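Local atomic coordinates of extracellular solute-binding protein (Bordetella parapertussis, PDB entry 3PU5), a protein that probably binds a small solute outside the cytoplasmic membrane, perhaps a polyamine as in its relatives, for delivery to an ABC transporter. Residues 6-11 with 33-38; 56-61 with 245-250. All blocks are in the same frame, centred on the assembly; numbering follows the deposited sequence.

Contact 1 (6-11 with 33-38)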
loop_
_atom_site.group_PDB
_atom_site.type_symbol
_atom_site.label_atom_id
_atom_site.label_comp_id
_atom_site.label_asym_id
_atom_site.label_seq_id
_atom_site.Cartn_x
_atom_site.Cartn_y
_atom_site.Cartn_z
ATOM N N ASP A 6 0.292 21.311 -24.187
ATOM C CA ASP A 6 0.149 21.330 -22.733
ATOM C C ASP A 6 -0.987 20.456 -22.177
ATOM O O ASP A 6 -1.946 20.914 -21.640
ATOM C CB ASP A 6 0.020 22.729 -22.230
ATOM C CG ASP A 6 1.168 23.581 -22.625
ATOM O OD1 ASP A 6 2.311 23.249 -22.321
ATOM O OD2 ASP A 6 0.878 24.590 -23.275
ATOM N N HIS A 7 -0.784 19.172 -22.319
ATOM C CA HIS A 7 -1.740 18.165 -22.039
ATOM C C HIS A 7 -0.918 16.920 -21.693
ATOM O O HIS A 7 -0.167 16.478 -22.506
ATOM C CB HIS A 7 -2.632 17.944 -23.265
ATOM C CG HIS A 7 -3.784 17.025 -23.043
ATOM N ND1 HIS A 7 -4.016 16.379 -21.858
ATOM C CD2 HIS A 7 -4.778 16.646 -23.868
ATOM C CE1 HIS A 7 -5.095 15.644 -21.968
ATOM N NE2 HIS A 7 -5.574 15.790 -23.177
ATOM N N ILE A 8 -1.068 16.377 -20.497
ATOM C CA ILE A 8 -0.382 15.129 -20.151
ATOM C C ILE A 8 -1.345 13.978 -19.850
ATOM O O ILE A 8 -2.498 14.196 -19.449
ATOM C CB ILE A 8 0.646 15.288 -18.976
ATOM C CG1 ILE A 8 -0.039 15.731 -17.674
ATOM C CG2 ILE A 8 1.779 16.224 -19.367
ATOM C CD1 ILE A 8 0.895 15.705 -16.444
ATOM N N TYR A 9 -0.862 12.756 -20.066
ATOM C CA TYR A 9 -1.645 11.560 -19.792
ATOM C C TYR A 9 -1.016 10.787 -18.623
ATOM O O TYR A 9 0.187 10.509 -18.611
ATOM C CB TYR A 9 -1.793 10.696 -21.057
ATOM C CG TYR A 9 -2.638 11.371 -22.120
ATOM C CD1 TYR A 9 -2.101 12.359 -22.939
ATOM C CD2 TYR A 9 -3.975 11.039 -22.287
ATOM C CE1 TYR A 9 -2.880 12.991 -23.913
ATOM C CE2 TYR A 9 -4.761 11.664 -23.248
ATOM C CZ TYR A 9 -4.210 12.637 -24.056
ATOM O OH TYR A 9 -4.987 13.251 -25.006
ATOM N N VAL A 10 -1.840 10.484 -17.628
ATOM C CA VAL A 10 -1.385 9.857 -16.389
ATOM C C VAL A 10 -2.237 8.627 -16.126
ATOM O O VAL A 10 -3.475 8.714 -16.068
ATOM C CB VAL A 10 -1.525 10.824 -15.169
ATOM C CG1 VAL A 10 -1.002 10.153 -13.874
ATOM C CG2 VAL A 10 -0.781 12.137 -15.426
ATOM N N THR A 11 -1.587 7.479 -15.968
ATOM C CA THR A 11 -2.335 6.250 -15.748
ATOM C C THR A 11 -3.015 6.288 -14.392
ATOM O O THR A 11 -2.565 6.977 -13.471
ATOM C CB THR A 11 -1.442 5.002 -15.820
ATOM O OG1 THR A 11 -0.560 4.972 -14.692
ATOM C CG2 THR A 11 -0.632 4.996 -17.101
ATOM N N SER A 33 -1.491 25.191 -13.124
ATOM C CA SER A 33 -0.449 25.097 -14.141
ATOM C C SER A 33 -0.944 25.423 -15.542
ATOM O O SER A 33 -0.148 25.745 -16.425
ATOM C CB SER A 33 0.141 23.688 -14.160
ATOM O OG SER A 33 -0.758 22.786 -14.791
ATOM N N GLY A 34 -2.254 25.311 -15.749
ATOM C CA GLY A 34 -2.825 25.423 -17.080
ATOM C C GLY A 34 -2.593 24.188 -17.941
ATOM O O GLY A 34 -2.890 24.183 -19.139
ATOM N N VAL A 35 -2.059 23.133 -17.331
ATOM C CA VAL A 35 -1.760 21.909 -18.054
ATOM C C VAL A 35 -2.906 20.934 -17.873
ATOM O O VAL A 35 -3.265 20.585 -16.754
ATOM C CB VAL A 35 -0.459 21.262 -17.553
ATOM C CG1 VAL A 35 -0.279 19.876 -18.160
ATOM C CG2 VAL A 35 0.735 22.161 -17.879
ATOM N N LYS A 36 -3.499 20.511 -18.981
ATOM C CA LYS A 36 -4.582 19.543 -18.916
ATOM C C LYS A 36 -4.065 18.161 -18.509
ATOM O O LYS A 36 -2.981 17.737 -18.926
ATOM C CB LYS A 36 -5.341 19.476 -20.248
ATOM C CG LYS A 36 -6.342 18.337 -20.301
ATOM C CD LYS A 36 -7.662 18.739 -20.933
ATOM C CE LYS A 36 -8.663 17.601 -20.802
ATOM N NZ LYS A 36 -10.063 18.090 -20.834
ATOM N N VAL A 37 -4.833 17.467 -17.681
ATOM C CA VAL A 37 -4.466 16.114 -17.279
ATOM C C VAL A 37 -5.586 15.142 -17.620
ATOM O O VAL A 37 -6.738 15.337 -17.213
ATOM C CB VAL A 37 -4.158 16.001 -15.768
ATOM C CG1 VAL A 37 -3.749 14.555 -15.424
ATOM C CG2 VAL A 37 -3.066 16.980 -15.367
ATOM N N THR A 38 -5.247 14.099 -18.370
ATOM C CA THR A 38 -6.180 13.005 -18.611
ATOM C C THR A 38 -5.746 11.785 -17.812
ATOM O O THR A 38 -4.624 11.308 -17.957
ATOM C CB THR A 38 -6.243 12.618 -20.112
ATOM O OG1 THR A 38 -6.824 13.694 -20.860
ATOM C CG2 THR A 38 -7.082 11.352 -20.318
#

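Contact 2 (56-61 with 245-250)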
loop_
_atom_site.group_PDB
_atom_site.type_symbol
_atom_site.label_atom_id
_atom_site.label_comp_id
_atom_site.label_asym_id
_atom_site.label_seq_id
_atom_site.Cartn_x
_atom_site.Cartn_y
_atom_site.Cartn_z
ATOM N N GLY A 56 8.524 4.954 -30.159
ATOM C CA GLY A 56 8.372 6.339 -30.565
ATOM C C GLY A 56 7.774 7.166 -29.448
ATOM O O GLY A 56 8.281 7.149 -28.327
ATOM N N THR A 57 6.700 7.893 -29.745
ATOM C CA THR A 57 6.058 8.715 -28.724
ATOM C C THR A 57 5.204 7.834 -27.823
ATOM O O THR A 57 4.281 7.171 -28.303
ATOM C CB THR A 57 5.176 9.824 -29.333
ATOM O OG1 THR A 57 5.942 10.591 -30.273
ATOM C CG2 THR A 57 4.651 10.752 -28.229
ATOM N N PRO A 58 5.513 7.822 -26.512
ATOM C CA PRO A 58 4.754 7.015 -25.550
ATOM C C PRO A 58 3.325 7.525 -25.457
ATOM O O PRO A 58 3.090 8.713 -25.669
ATOM C CB PRO A 58 5.468 7.272 -24.212
ATOM C CG PRO A 58 6.694 8.020 -24.531
ATOM C CD PRO A 58 6.486 8.700 -25.845
ATOM N N PRO A 59 2.377 6.643 -25.121
ATOM C CA PRO A 59 0.988 7.080 -24.975
ATOM C C PRO A 59 0.793 7.825 -23.647
ATOM O O PRO A 59 -0.075 8.704 -23.540
ATOM C CB PRO A 59 0.218 5.762 -24.966
ATOM C CG PRO A 59 1.181 4.773 -24.379
ATOM C CD PRO A 59 2.582 5.258 -24.666
ATOM N N TYR A 60 1.614 7.489 -22.653
ATOM C CA TYR A 60 1.482 8.081 -21.330
ATOM C C TYR A 60 2.733 8.839 -20.902
ATOM O O TYR A 60 3.856 8.460 -21.242
ATOM C CB TYR A 60 1.126 7.015 -20.283
ATOM C CG TYR A 60 0.011 6.088 -20.714
ATOM C CD1 TYR A 60 -1.095 6.573 -21.407
ATOM C CD2 TYR A 60 0.067 4.729 -20.438
ATOM C CE1 TYR A 60 -2.116 5.728 -21.817
ATOM C CE2 TYR A 60 -0.954 3.874 -20.837
ATOM C CZ TYR A 60 -2.042 4.379 -21.528
ATOM O OH TYR A 60 -3.061 3.532 -21.934
ATOM N N ASP A 61 2.523 9.905 -20.137
ATOM C CA ASP A 61 3.612 10.739 -19.629
ATOM C C ASP A 61 3.987 10.399 -18.180
ATOM O O ASP A 61 5.141 10.561 -17.765
ATOM C CB ASP A 61 3.209 12.206 -19.727
ATOM C CG ASP A 61 2.780 12.582 -21.129
ATOM O OD1 ASP A 61 1.569 12.804 -21.348
ATOM O OD2 ASP A 61 3.659 12.610 -22.011
ATOM N N ALA A 245 5.947 7.588 -11.491
ATOM C CA ALA A 245 7.185 7.758 -12.235
ATOM C C ALA A 245 6.952 8.509 -13.545
ATOM O O ALA A 245 5.858 8.464 -14.123
ATOM C CB ALA A 245 7.835 6.391 -12.517
ATOM N N VAL A 246 8.007 9.173 -14.011
ATOM C CA VAL A 246 8.008 9.845 -15.302
ATOM C C VAL A 246 8.418 8.875 -16.415
ATOM O O VAL A 246 9.476 8.252 -16.342
ATOM C CB VAL A 246 8.993 11.030 -15.300
ATOM C CG1 VAL A 246 9.028 11.695 -16.677
ATOM C CG2 VAL A 246 8.608 12.041 -14.223
ATOM N N VAL A 247 7.581 8.766 -17.447
ATOM C CA VAL A 247 7.843 7.888 -18.593
ATOM C C VAL A 247 8.875 8.466 -19.567
ATOM O O VAL A 247 8.675 9.552 -20.121
ATOM C CB VAL A 247 6.535 7.609 -19.367
ATOM C CG1 VAL A 247 6.822 6.857 -20.665
ATOM C CG2 VAL A 247 5.539 6.851 -18.473
ATOM N N LYS A 248 9.979 7.748 -19.763
ATOM C CA LYS A 248 11.034 8.197 -20.676
ATOM C C LYS A 248 10.467 8.517 -22.050
ATOM O O LYS A 248 9.762 7.700 -22.629
ATOM C CB LYS A 248 12.105 7.114 -20.850
ATOM C CG LYS A 248 13.253 7.147 -19.869
ATOM C CD LYS A 248 14.357 6.196 -20.340
ATOM C CE LYS A 248 15.280 5.794 -19.195
ATOM N NZ LYS A 248 16.307 4.798 -19.643
ATOM N N GLY A 249 10.783 9.700 -22.573
ATOM C CA GLY A 249 10.385 10.066 -23.924
ATOM C C GLY A 249 9.020 10.721 -24.026
ATOM O O GLY A 249 8.593 11.099 -25.112
ATOM N N GLY A 250 8.320 10.841 -22.901
ATOM C CA GLY A 250 7.055 11.557 -22.878
ATOM C C GLY A 250 7.318 13.044 -22.697
ATOM O O GLY A 250 8.434 13.508 -22.929
HETATM O O HOH W 1 7.116 11.862 -19.698
#

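Contact 1 (6-11 with 33-38)
D6 opens the pairing of 6-11 with 33-38: its carbonyl O accepts K36 N at 3.1 Å, the donor tilted out of the carbonyl plane, just where G34 and V35 lead from the end of a helix into the second strand. S33 OG accepts V35 N in an ST turn within that lead-in. H7 follows, its CG anti to the backbone N (chi1 -173°), and its imidazole lies beside the K36 side chain. K36 CG sits over one face of this ring, offset toward the rim, in a CH-pi contact 3.6 Å from the centroid, while Y9 CZ lies over the opposite face, likewise toward the rim. H7 ND1 also makes a weak hydrogen bond to K36 O, whose main partner is I8 N at 2.8 Å. I8 turns to the other face of the sheet, where its CG1 packs on V37 CG2 at 4.0 Å and also reaches V35 CG1; L254 and F258 of helix 252-262 cover it. Its O accepts T38 N at 3.0 Å. On the H7 side again, Y9 lies alongside T38, CD2 being 3.5 Å from T38 CB. V10 N closes the series on T38 O at 2.9 Å with an N-H...O angle of 173°, and V10 CG2 meets V37 CG1 on the apolar face. Strands 7-12 and 36-41 run parallel, 26° apart in these short segments, and with helix 15-33 between them they form a beta-alpha-beta unit, as expected of an alpha/beta lobe in a periplasmic-binding-protein fold.

Contact 2 (56-61 with 245-250)
D61 and V247 are joined through their backbones, V247 N donating to D61 O over 3.0 Å with the donor well above the carbonyl plane, 45° out of it. This is the one direct hydrogen bond between 56-61 and 245-250; a water adds a bridge by donating to D61 O and to V247 O. The second segment then reverses in a type II beta turn from V247 to G250, closed by G250 N on V247 O. V247 has CG1 anti to its backbone N (chi1 172°), and this methyl touches both Y60 O, at 3.4 Å, and P58 CB, at 3.8 Å. The P58 ring continues along the turn: CG lies 3.6 Å from K248 O, and CD 3.3 Å from G249 O. D61 OD2 lies 3.7 Å from G250 CA, the carboxylate meeting this glycine's backbone directly. OD2 accepts a hydrogen bond from K251 N and bonds a glycerol probably left from crystallisation, while the other oxygen, OD1, has its partner in Y9 of strand 7-12. The contact thus fastens the loop between helix 44-53 and strand 62-65 to the turn joining strand 238-246 to helix 252-262, with Y60 packed on I51 of the former helix and V246 on A255 of the latter.

How the contacts relate
Both segments of contact 1 precede those of contact 2 in sequence, and the contact centres lie 13 Å apart on the same side of the molecule. They meet directly at D61, whose OD1 is 2.7 Å from Y9 N, a probable hydrogen bond, and T11 CG2 also packs on Y60 CD2. Backbone bonds from Y9 and T11 to V62 carry strand 7-12 on to strand 62-65, which pairs antiparallel with strand 238-246. Helix 252-262, which starts just beyond contact 2, covers I8 and V10 of contact 1, while helix 15-33 packs on V35 and V37. Together the two contacts bring the N-terminal beta-alpha-beta unit and a much later strand-turn-helix connection into one lobe, consistent with the lobes of solute-binding proteins being assembled from non-contiguous segments.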